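Mandelate racemase/muconate lactonizing enzyme-like protein (Rubrobacter xylanophilus DSM 9941, PDB 2QQ6) binds magnesium and is probably a lyase of the enolase superfamily, related to mandelate racemase and muconate lactonizing enzyme. Local coordinates at residues V25-G36 / I94-L105; V122-A130 / A160-D171. All blocks are in the same frame, centred on the assembly; numbering follows the deposited sequence.

Overall arrangement
The two contacts lie in series along the chain, with centres about 31 Å apart and nearest atoms about 15 Å apart, and share no secondary-structure element. Contact 1 sets an antiparallel hairpin against a helix in the N-terminal domain, away from the magnesium site formed by Asp216, Glu242 and Glu268. Contact 2 joins neighbouring parallel strands of the C-terminal barrel beside that metal. Both are largely buried, but they are held differently. In 25-36 / 94-105 apolar packing and close glycine backbone dominate, with a few polar grips beside them. In 122-130 / 160-171 main-chain hydrogen bonds zip the strands together, polar side chains gather toward the metal, and apolar ones pack on the other side of the strands.

Contact 1: residues V25-G36 / I94-L105; sequences VRVWAGDEHGLG and IETALWDLAGKL
Asp100, on helix 86-106, reaches out to the backbone of Leu35 and ties the helix to the beta hairpin formed by strands 21-29 and 32-37, part of the antiparallel sheet of the enolase-type N-terminal domain. Its OD2 accepts the Leu35 N-H at 2.6 Å through the anti lone pair, with an angle of 157° at the hydrogen. CG stands anti to the Asp100 backbone N (chi1 179°), which sends the carboxylate out to the strand. Farther along the helix, Lys104 forms a salt bridge with Glu32 and donates to the His33 carbonyl, although the modelled place of its NZ is less sure. Glu32 OE1 also accepts the N-H of His33, at the end of a chain bent at chi2.

Between these polar grips, glycine lets backbone meet backbone. Gly34 CA lies 3.7 Å from Leu101 CA, and its C-H is directed at Ala97 O. The axes of strand 32-36 and helix segment 94-105 accordingly approach to 5.5 Å, with 138° between their directions. Farther along the strand Gly36, likewise without a side chain, lets Thr96 CB come to 3.7 Å from its CA, while the Thr96 hydroxyl bonds back to Ser92 O in its own helix.

Strand 25-29 lies farther off and fills the gap with branched side chains. Val25 CG1 rests against Ile94, and Val27 CG2 lies 3.9 Å from Ala97 CB. Loop residue Pro63 and helix 66-76 extend this core beyond Leu101 and Leu98. Leu101 straddles the hairpin: CD1 meets the backbone of His33, while CD2 sits 3.9 Å from Val27 CG1 and 4.0 Å from Ala29 CB.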
loop_
_atom_site.group_PDB
_atom_site.type_symbol
_atom_site.label_atom_id
_atom_site.label_comp_id
_atom_site.label_asym_id
_atom_site.label_seq_id
_atom_site.Cartn_x
_atom_site.Cartn_y
_atom_site.Cartn_z
ATOM N N VAL B 25 -2.279 -18.556 -6.845
ATOM C CA VAL B 25 -3.341 -18.156 -7.748
ATOM C C VAL B 25 -3.378 -18.973 -9.007
ATOM O O VAL B 25 -2.356 -19.224 -9.643
ATOM C CB VAL B 25 -3.228 -16.671 -8.131
ATOM C CG1 VAL B 25 -4.331 -16.300 -9.120
ATOM C CG2 VAL B 25 -3.324 -15.812 -6.878
ATOM N N ARG B 26 -4.589 -19.372 -9.365
ATOM C CA ARG B 26 -4.814 -20.182 -10.543
ATOM C C ARG B 26 -5.930 -19.539 -11.384
ATOM O O ARG B 26 -7.048 -19.296 -10.894
ATOM C CB ARG B 26 -5.187 -21.604 -10.098
ATOM C CG ARG B 26 -4.670 -22.705 -11.008
ATOM C CD ARG B 26 -4.657 -24.055 -10.292
ATOM N NE ARG B 26 -5.925 -24.371 -9.631
ATOM C CZ ARG B 26 -6.163 -25.507 -8.980
ATOM N NH1 ARG B 26 -5.226 -26.436 -8.904
ATOM N NH2 ARG B 26 -7.331 -25.710 -8.394
ATOM N N VAL B 27 -5.607 -19.243 -12.642
ATOM C CA VAL B 27 -6.557 -18.633 -13.558
ATOM C C VAL B 27 -6.840 -19.578 -14.718
ATOM O O VAL B 27 -5.924 -20.153 -15.304
ATOM C CB VAL B 27 -6.026 -17.290 -14.111
ATOM C CG1 VAL B 27 -6.965 -16.758 -15.181
ATOM C CG2 VAL B 27 -5.913 -16.280 -12.987
ATOM N N TRP B 28 -8.119 -19.719 -15.052
ATOM C CA TRP B 28 -8.544 -20.612 -16.119
ATOM C C TRP B 28 -9.167 -19.924 -17.324
ATOM O O TRP B 28 -9.950 -18.991 -17.191
ATOM C CB TRP B 28 -9.569 -21.615 -15.583
ATOM C CG TRP B 28 -9.168 -22.343 -14.335
ATOM C CD1 TRP B 28 -9.225 -21.874 -13.055
ATOM C CD2 TRP B 28 -8.661 -23.678 -14.252
ATOM N NE1 TRP B 28 -8.786 -22.839 -12.174
ATOM C CE2 TRP B 28 -8.433 -23.957 -12.884
ATOM C CE3 TRP B 28 -8.377 -24.671 -15.203
ATOM C CZ2 TRP B 28 -7.936 -25.182 -12.440
ATOM C CZ3 TRP B 28 -7.881 -25.889 -14.765
ATOM C CH2 TRP B 28 -7.667 -26.135 -13.392
ATOM N N ALA B 29 -8.819 -20.408 -18.506
ATOM C CA ALA B 29 -9.393 -19.897 -19.746
ATOM C C ALA B 29 -9.920 -21.158 -20.424
ATOM O O ALA B 29 -9.424 -21.579 -21.465
ATOM C CB ALA B 29 -8.328 -19.233 -20.602
ATOM N N GLY B 30 -10.927 -21.763 -19.811
ATOM C CA GLY B 30 -11.479 -22.988 -20.346
ATOM C C GLY B 30 -10.815 -24.143 -19.622
ATOM O O GLY B 30 -10.714 -24.130 -18.394
ATOM N N ASP B 31 -10.358 -25.140 -20.373
ATOM C CA ASP B 31 -9.702 -26.293 -19.769
ATOM C C ASP B 31 -8.309 -25.891 -19.249
ATOM O O ASP B 31 -7.784 -26.483 -18.301
ATOM C CB ASP B 31 -9.583 -27.427 -20.802
ATOM C CG ASP B 31 -8.717 -27.046 -22.006
ATOM O OD1 ASP B 31 -9.096 -26.116 -22.756
ATOM O OD2 ASP B 31 -7.651 -27.678 -22.200
ATOM N N GLU B 32 -7.738 -24.862 -19.871
ATOM C CA GLU B 32 -6.411 -24.352 -19.535
ATOM C C GLU B 32 -6.337 -23.395 -18.343
ATOM O O GLU B 32 -7.319 -22.739 -17.988
ATOM C CB GLU B 32 -5.814 -23.672 -20.767
ATOM C CG GLU B 32 -4.947 -24.581 -21.589
ATOM C CD GLU B 32 -3.622 -24.841 -20.915
ATOM O OE1 GLU B 32 -3.610 -24.990 -19.671
ATOM O OE2 GLU B 32 -2.595 -24.899 -21.627
ATOM N N HIS B 33 -5.150 -23.314 -17.743
ATOM C CA HIS B 33 -4.927 -22.442 -16.596
ATOM C C HIS B 33 -3.469 -21.988 -16.471
ATOM O O HIS B 33 -2.561 -22.580 -17.059
ATOM C CB HIS B 33 -5.312 -23.161 -15.304
ATOM C CG HIS B 33 -4.326 -24.210 -14.886
ATOM N ND1 HIS B 33 -4.207 -24.644 -13.583
ATOM C CD2 HIS B 33 -3.402 -24.898 -15.597
ATOM C CE1 HIS B 33 -3.248 -25.552 -13.510
ATOM N NE2 HIS B 33 -2.743 -25.722 -14.718
ATOM N N GLY B 34 -3.264 -20.938 -15.683
ATOM C CA GLY B 34 -1.936 -20.413 -15.440
ATOM C C GLY B 34 -1.704 -20.430 -13.940
ATOM O O GLY B 34 -2.661 -20.368 -13.159
ATOM N N LEU B 35 -0.446 -20.512 -13.521
ATOM C CA LEU B 35 -0.153 -20.550 -12.093
ATOM C C LEU B 35 0.781 -19.441 -11.583
ATOM O O LEU B 35 1.814 -19.149 -12.187
ATOM C CB LEU B 35 0.438 -21.914 -11.723
ATOM C CG LEU B 35 0.559 -22.195 -10.222
ATOM C CD1 LEU B 35 -0.811 -22.580 -9.680
ATOM C CD2 LEU B 35 1.568 -23.312 -9.966
ATOM N N GLY B 36 0.406 -18.842 -10.456
ATOM C CA GLY B 36 1.211 -17.791 -9.856
ATOM C C GLY B 36 1.186 -17.825 -8.333
ATOM O O GLY B 36 0.241 -18.350 -7.732
ATOM N N ILE B 94 -1.743 -12.703 -9.413
ATOM C CA ILE B 94 -2.620 -12.820 -10.559
ATOM C C ILE B 94 -1.847 -12.543 -11.846
ATOM O O ILE B 94 -2.093 -13.175 -12.867
ATOM C CB ILE B 94 -3.756 -11.809 -10.483
ATOM C CG1 ILE B 94 -4.482 -11.954 -9.150
ATOM C CG2 ILE B 94 -4.682 -11.993 -11.668
ATOM C CD1 ILE B 94 -5.541 -10.897 -8.918
ATOM N N GLU B 95 -0.916 -11.595 -11.805
ATOM C CA GLU B 95 -0.173 -11.267 -13.011
ATOM C C GLU B 95 0.592 -12.468 -13.485
ATOM O O GLU B 95 0.545 -12.821 -14.654
ATOM C CB GLU B 95 0.815 -10.120 -12.785
ATOM C CG GLU B 95 1.251 -9.488 -14.110
ATOM C CD GLU B 95 2.759 -9.418 -14.303
ATOM O OE1 GLU B 95 3.452 -10.408 -13.983
ATOM O OE2 GLU B 95 3.252 -8.380 -14.793
ATOM N N THR B 96 1.295 -13.091 -12.553
ATOM C CA THR B 96 2.109 -14.256 -12.849
ATOM C C THR B 96 1.298 -15.341 -13.529
ATOM O O THR B 96 1.721 -15.912 -14.541
ATOM C CB THR B 96 2.701 -14.825 -11.569
ATOM O OG1 THR B 96 3.235 -13.753 -10.785
ATOM C CG2 THR B 96 3.809 -15.805 -11.889
ATOM N N ALA B 97 0.132 -15.628 -12.957
ATOM C CA ALA B 97 -0.760 -16.635 -13.500
ATOM C C ALA B 97 -0.987 -16.370 -14.981
ATOM O O ALA B 97 -0.689 -17.215 -15.819
ATOM C CB ALA B 97 -2.063 -16.598 -12.763
ATOM N N LEU B 98 -1.502 -15.182 -15.291
ATOM C CA LEU B 98 -1.786 -14.774 -16.667
ATOM C C LEU B 98 -0.577 -14.883 -17.577
ATOM O O LEU B 98 -0.672 -15.341 -18.718
ATOM C CB LEU B 98 -2.289 -13.340 -16.678
ATOM C CG LEU B 98 -3.567 -13.168 -15.863
ATOM C CD1 LEU B 98 -3.796 -11.694 -15.531
ATOM C CD2 LEU B 98 -4.733 -13.750 -16.649
ATOM N N TRP B 99 0.561 -14.437 -17.071
ATOM C CA TRP B 99 1.791 -14.490 -17.833
ATOM C C TRP B 99 2.134 -15.951 -18.086
ATOM O O TRP B 99 2.832 -16.275 -19.041
ATOM C CB TRP B 99 2.916 -13.802 -17.050
ATOM C CG TRP B 99 3.268 -12.428 -17.542
ATOM C CD1 TRP B 99 3.455 -11.312 -16.781
ATOM C CD2 TRP B 99 3.524 -12.035 -18.898
ATOM N NE1 TRP B 99 3.808 -10.247 -17.576
ATOM C CE2 TRP B 99 3.859 -10.663 -18.882
ATOM C CE3 TRP B 99 3.502 -12.711 -20.129
ATOM C CZ2 TRP B 99 4.174 -9.946 -20.051
ATOM C CZ3 TRP B 99 3.815 -11.996 -21.296
ATOM C CH2 TRP B 99 4.143 -10.629 -21.244
ATOM N N ASP B 100 1.641 -16.826 -17.216
ATOM C CA ASP B 100 1.888 -18.261 -17.334
ATOM C C ASP B 100 0.864 -18.856 -18.288
ATOM O O ASP B 100 1.218 -19.561 -19.233
ATOM C CB ASP B 100 1.774 -18.926 -15.955
ATOM C CG ASP B 100 1.996 -20.434 -16.004
ATOM O OD1 ASP B 100 2.937 -20.865 -16.712
ATOM O OD2 ASP B 100 1.242 -21.176 -15.326
ATOM N N LEU B 101 -0.405 -18.564 -18.020
ATOM C CA LEU B 101 -1.513 -19.020 -18.846
ATOM C C LEU B 101 -1.189 -18.701 -20.292
ATOM O O LEU B 101 -1.177 -19.581 -21.146
ATOM C CB LEU B 101 -2.791 -18.298 -18.429
ATOM C CG LEU B 101 -4.047 -18.436 -19.285
ATOM C CD1 LEU B 101 -4.334 -19.894 -19.590
ATOM C CD2 LEU B 101 -5.216 -17.806 -18.529
ATOM N N ALA B 102 -0.908 -17.430 -20.550
ATOM C CA ALA B 102 -0.569 -16.960 -21.885
ATOM C C ALA B 102 0.549 -17.775 -22.545
ATOM O O ALA B 102 0.472 -18.101 -23.729
ATOM C CB ALA B 102 -0.179 -15.490 -21.820
ATOM N N GLY B 103 1.586 -18.096 -21.782
ATOM C CA GLY B 103 2.696 -18.866 -22.325
ATOM C C GLY B 103 2.281 -20.271 -22.720
ATOM O O GLY B 103 2.755 -20.836 -23.712
ATOM N N LYS B 104 1.387 -20.847 -21.930
ATOM C CA LYS B 104 0.895 -22.179 -22.212
ATOM C C LYS B 104 0.035 -22.125 -23.472
ATOM O O LYS B 104 0.077 -23.036 -24.290
ATOM C CB LYS B 104 0.094 -22.700 -21.016
ATOM C CG LYS B 104 0.946 -22.915 -19.761
ATOM C CD LYS B 104 0.103 -23.316 -18.564
ATOM C CE LYS B 104 -0.535 -24.675 -18.766
ATOM N NZ LYS B 104 -1.516 -24.992 -17.696
ATOM N N LEU B 105 -0.730 -21.050 -23.636
ATOM C CA LEU B 105 -1.571 -20.905 -24.818
ATOM C C LEU B 105 -0.699 -20.687 -26.057
ATOM O O LEU B 105 -0.738 -21.483 -26.999
ATOM C CB LEU B 105 -2.547 -19.735 -24.652
ATOM C CG LEU B 105 -3.363 -19.725 -23.354
ATOM C CD1 LEU B 105 -4.579 -18.796 -23.488
ATOM C CD2 LEU B 105 -3.810 -21.134 -23.036
#

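Contact 2: residues V122-A130 / A160-D171; sequences VRLYADCNA and AVERGFDAIKLD
Residues 122-127 and 167-171 pair as adjacent parallel strands of the C-terminal barrel, joined through helix 149-162 in a beta-alpha-beta crossover; strand 342-344 pairs with 121-127 as well, closing the barrel. Three main-chain bonds stitch the pair: Ala126 N to Ala167 O (2.8 Å), Lys169 N to Ala126 O (2.8 Å) and Cys128 N to Lys169 O. The last is the straightest, 169° at the hydrogen, and lies in the carbonyl plane.

Ala126 and Ile168 share one face of the sheet. There Ala126 CB sits over one face of the Phe165 ring, 4.1 Å from its centroid, a CH-pi contact, and also touches Ala160 of the returning helix. Cys128 SG leans on Ile168 CG1.

Asp127 and Lys169 occupy the other face. Fully extended from a CG anti to N (chi1 -178°), Lys169 runs past the edge of the Tyr125 ring, where its CD is 3.4 Å from CE1, and its NZ donates to Tyr125 OH at 3.1 Å. At the N-terminal end of the pairing, Arg123 meets Asp166, just before strand 167-171, in a loose salt bridge; Asp166 OD2 lies over one face of the guanidinium, which Glu212 also holds.

Lys169 NZ also forms a salt bridge with Glu242, which binds magnesium together with Asp216 and Glu268; the Lys169 side chain and the ion are about 3 Å apart at their nearest atoms. Lys169 is thus gripped by both Tyr125 and a metal ligand, consistent with Tyr125 helping to fix NZ beside the metal site.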
loop_
_atom_site.group_PDB
_atom_site.type_symbol
_atom_site.label_atom_id
_atom_site.label_comp_id
_atom_site.label_asym_id
_atom_site.label_seq_id
_atom_site.Cartn_x
_atom_site.Cartn_y
_atom_site.Cartn_z
ATOM N N VAL B 122 20.178 -19.117 -14.217
ATOM C CA VAL B 122 20.382 -18.032 -13.264
ATOM C C VAL B 122 20.937 -18.419 -11.895
ATOM O O VAL B 122 20.488 -19.363 -11.239
ATOM C CB VAL B 122 19.072 -17.217 -13.069
ATOM C CG1 VAL B 122 18.219 -17.313 -14.325
ATOM C CG2 VAL B 122 18.306 -17.685 -11.826
ATOM N N ARG B 123 21.916 -17.636 -11.471
ATOM C CA ARG B 123 22.596 -17.827 -10.206
ATOM C C ARG B 123 21.812 -17.282 -9.016
ATOM O O ARG B 123 21.194 -16.216 -9.087
ATOM C CB ARG B 123 23.960 -17.163 -10.302
ATOM C CG ARG B 123 24.736 -17.104 -9.042
ATOM C CD ARG B 123 25.876 -16.161 -9.271
ATOM N NE ARG B 123 26.611 -15.894 -8.048
ATOM C CZ ARG B 123 27.501 -14.919 -7.926
ATOM N NH1 ARG B 123 27.753 -14.125 -8.959
ATOM N NH2 ARG B 123 28.138 -14.746 -6.775
ATOM N N LEU B 124 21.856 -18.025 -7.918
ATOM C CA LEU B 124 21.153 -17.650 -6.697
ATOM C C LEU B 124 22.117 -17.284 -5.588
ATOM O O LEU B 124 23.335 -17.407 -5.745
ATOM C CB LEU B 124 20.314 -18.819 -6.198
ATOM C CG LEU B 124 19.305 -19.424 -7.152
ATOM C CD1 LEU B 124 18.911 -20.777 -6.621
ATOM C CD2 LEU B 124 18.107 -18.508 -7.300
ATOM N N TYR B 125 21.547 -16.821 -4.475
ATOM C CA TYR B 125 22.304 -16.495 -3.265
ATOM C C TYR B 125 21.499 -17.077 -2.096
ATOM O O TYR B 125 20.256 -17.114 -2.132
ATOM C CB TYR B 125 22.574 -14.975 -3.129
ATOM C CG TYR B 125 21.461 -14.055 -2.648
ATOM C CD1 TYR B 125 21.126 -13.982 -1.297
ATOM C CD2 TYR B 125 20.830 -13.162 -3.529
ATOM C CE1 TYR B 125 20.206 -13.043 -0.827
ATOM C CE2 TYR B 125 19.907 -12.218 -3.063
ATOM C CZ TYR B 125 19.607 -12.163 -1.707
ATOM O OH TYR B 125 18.742 -11.211 -1.211
ATOM N N ALA B 126 22.203 -17.583 -1.087
ATOM C CA ALA B 126 21.535 -18.206 0.049
ATOM C C ALA B 126 21.465 -17.348 1.308
ATOM O O ALA B 126 22.483 -16.889 1.837
ATOM C CB ALA B 126 22.198 -19.545 0.361
ATOM N N ASP B 127 20.241 -17.121 1.771
ATOM C CA ASP B 127 20.022 -16.348 2.981
ATOM C C ASP B 127 20.336 -17.308 4.134
ATOM O O ASP B 127 19.729 -18.374 4.247
ATOM C CB ASP B 127 18.563 -15.874 3.035
ATOM C CG ASP B 127 18.312 -14.881 4.155
ATOM O OD1 ASP B 127 18.334 -15.284 5.341
ATOM O OD2 ASP B 127 18.101 -13.686 3.843
ATOM N N CYS B 128 21.296 -16.946 4.972
ATOM C CA CYS B 128 21.667 -17.813 6.076
ATOM C C CYS B 128 21.038 -17.366 7.370
ATOM O O CYS B 128 21.709 -17.292 8.385
ATOM C CB CYS B 128 23.181 -17.841 6.245
ATOM S SG CYS B 128 24.071 -18.425 4.805
ATOM N N ASN B 129 19.748 -17.064 7.330
ATOM C CA ASN B 129 19.024 -16.625 8.519
ATOM C C ASN B 129 17.559 -17.030 8.370
ATOM O O ASN B 129 16.695 -16.594 9.138
ATOM C CB ASN B 129 19.138 -15.103 8.662
ATOM C CG ASN B 129 19.780 -14.687 9.972
ATOM O OD1 ASN B 129 19.223 -14.922 11.048
ATOM N ND2 ASN B 129 20.958 -14.070 9.891
ATOM N N ALA B 130 17.313 -17.892 7.385
ATOM C CA ALA B 130 15.987 -18.382 7.029
ATOM C C ALA B 130 15.031 -18.856 8.139
ATOM O O ALA B 130 13.837 -18.549 8.099
ATOM C CB ALA B 130 16.136 -19.478 5.968
ATOM N N ALA B 160 25.983 -23.769 3.106
ATOM C CA ALA B 160 25.566 -23.174 1.835
ATOM C C ALA B 160 26.624 -23.338 0.740
ATOM O O ALA B 160 26.310 -23.638 -0.411
ATOM C CB ALA B 160 25.258 -21.697 2.039
ATOM N N VAL B 161 27.878 -23.124 1.108
ATOM C CA VAL B 161 28.974 -23.254 0.166
ATOM C C VAL B 161 29.002 -24.704 -0.307
ATOM O O VAL B 161 29.135 -24.981 -1.501
ATOM C CB VAL B 161 30.313 -22.882 0.833
ATOM C CG1 VAL B 161 31.385 -22.671 -0.230
ATOM C CG2 VAL B 161 30.140 -21.627 1.679
ATOM N N GLU B 162 28.869 -25.624 0.641
ATOM C CA GLU B 162 28.847 -27.043 0.325
ATOM C C GLU B 162 27.681 -27.324 -0.605
ATOM O O GLU B 162 27.822 -28.022 -1.606
ATOM C CB GLU B 162 28.668 -27.858 1.595
ATOM C CG GLU B 162 29.950 -28.342 2.211
ATOM C CD GLU B 162 29.710 -29.003 3.553
ATOM O OE1 GLU B 162 28.728 -29.777 3.671
ATOM O OE2 GLU B 162 30.503 -28.752 4.489
ATOM N N ARG B 163 26.523 -26.778 -0.245
ATOM C CA ARG B 163 25.296 -26.933 -1.015
ATOM C C ARG B 163 25.469 -26.482 -2.458
ATOM O O ARG B 163 24.627 -26.784 -3.310
ATOM C CB ARG B 163 24.181 -26.128 -0.368
ATOM C CG ARG B 163 23.452 -26.843 0.744
ATOM C CD ARG B 163 22.197 -27.496 0.200
ATOM N NE ARG B 163 21.083 -27.382 1.136
ATOM C CZ ARG B 163 19.805 -27.460 0.774
ATOM N NH1 ARG B 163 19.493 -27.649 -0.506
ATOM N NH2 ARG B 163 18.838 -27.343 1.684
ATOM N N GLY B 164 26.545 -25.739 -2.723
ATOM C CA GLY B 164 26.815 -25.277 -4.074
ATOM C C GLY B 164 26.646 -23.794 -4.309
ATOM O O GLY B 164 26.601 -23.349 -5.454
ATOM N N PHE B 165 26.555 -23.025 -3.233
ATOM C CA PHE B 165 26.390 -21.582 -3.358
ATOM C C PHE B 165 27.693 -20.816 -3.154
ATOM O O PHE B 165 28.593 -21.273 -2.454
ATOM C CB PHE B 165 25.356 -21.079 -2.357
ATOM C CG PHE B 165 23.974 -21.595 -2.604
ATOM C CD1 PHE B 165 23.637 -22.900 -2.279
ATOM C CD2 PHE B 165 22.994 -20.764 -3.138
ATOM C CE1 PHE B 165 22.340 -23.369 -2.478
ATOM C CE2 PHE B 165 21.694 -21.222 -3.343
ATOM C CZ PHE B 165 21.365 -22.524 -3.010
ATOM N N ASP B 166 27.788 -19.646 -3.769
ATOM C CA ASP B 166 28.977 -18.820 -3.641
ATOM C C ASP B 166 28.549 -17.374 -3.372
ATOM O O ASP B 166 29.276 -16.420 -3.651
ATOM C CB ASP B 166 29.801 -18.922 -4.915
ATOM C CG ASP B 166 29.077 -18.351 -6.109
ATOM O OD1 ASP B 166 27.833 -18.543 -6.207
ATOM O OD2 ASP B 166 29.744 -17.714 -6.957
ATOM N N ALA B 167 27.346 -17.246 -2.822
ATOM C CA ALA B 167 26.747 -15.971 -2.462
ATOM C C ALA B 167 25.898 -16.199 -1.202
ATOM O O ALA B 167 24.896 -16.916 -1.223
ATOM C CB ALA B 167 25.890 -15.460 -3.599
ATOM N N ILE B 168 26.310 -15.574 -0.106
ATOM C CA ILE B 168 25.636 -15.719 1.173
ATOM C C ILE B 168 25.014 -14.428 1.691
ATOM O O ILE B 168 25.573 -13.358 1.484
ATOM C CB ILE B 168 26.660 -16.245 2.210
ATOM C CG1 ILE B 168 26.644 -17.770 2.219
ATOM C CG2 ILE B 168 26.368 -15.693 3.590
ATOM C CD1 ILE B 168 26.840 -18.391 0.855
ATOM N N LYS B 169 23.867 -14.527 2.367
ATOM C CA LYS B 169 23.218 -13.348 2.955
ATOM C C LYS B 169 23.069 -13.523 4.468
ATOM O O LYS B 169 22.672 -14.586 4.938
ATOM C CB LYS B 169 21.841 -13.102 2.340
ATOM C CG LYS B 169 21.124 -11.853 2.885
ATOM C CD LYS B 169 19.717 -11.749 2.291
ATOM C CE LYS B 169 19.094 -10.361 2.470
ATOM N NZ LYS B 169 17.878 -10.168 1.616
ATOM N N LEU B 170 23.361 -12.461 5.217
ATOM C CA LEU B 170 23.303 -12.495 6.680
ATOM C C LEU B 170 22.688 -11.286 7.384
ATOM O O LEU B 170 22.794 -10.153 6.904
ATOM C CB LEU B 170 24.713 -12.693 7.220
ATOM C CG LEU B 170 24.933 -14.086 7.782
ATOM C CD1 LEU B 170 26.406 -14.425 7.738
ATOM C CD2 LEU B 170 24.358 -14.148 9.203
ATOM N N ASP B 171 22.066 -11.541 8.536
ATOM C CA ASP B 171 21.439 -10.488 9.336
ATOM C C ASP B 171 22.360 -10.014 10.434
ATOM O O ASP B 171 23.258 -10.741 10.842
ATOM C CB ASP B 171 20.158 -10.976 10.003
ATOM C CG ASP B 171 19.089 -11.352 9.012
ATOM O OD1 ASP B 171 19.094 -10.797 7.890
ATOM O OD2 ASP B 171 18.229 -12.188 9.366
#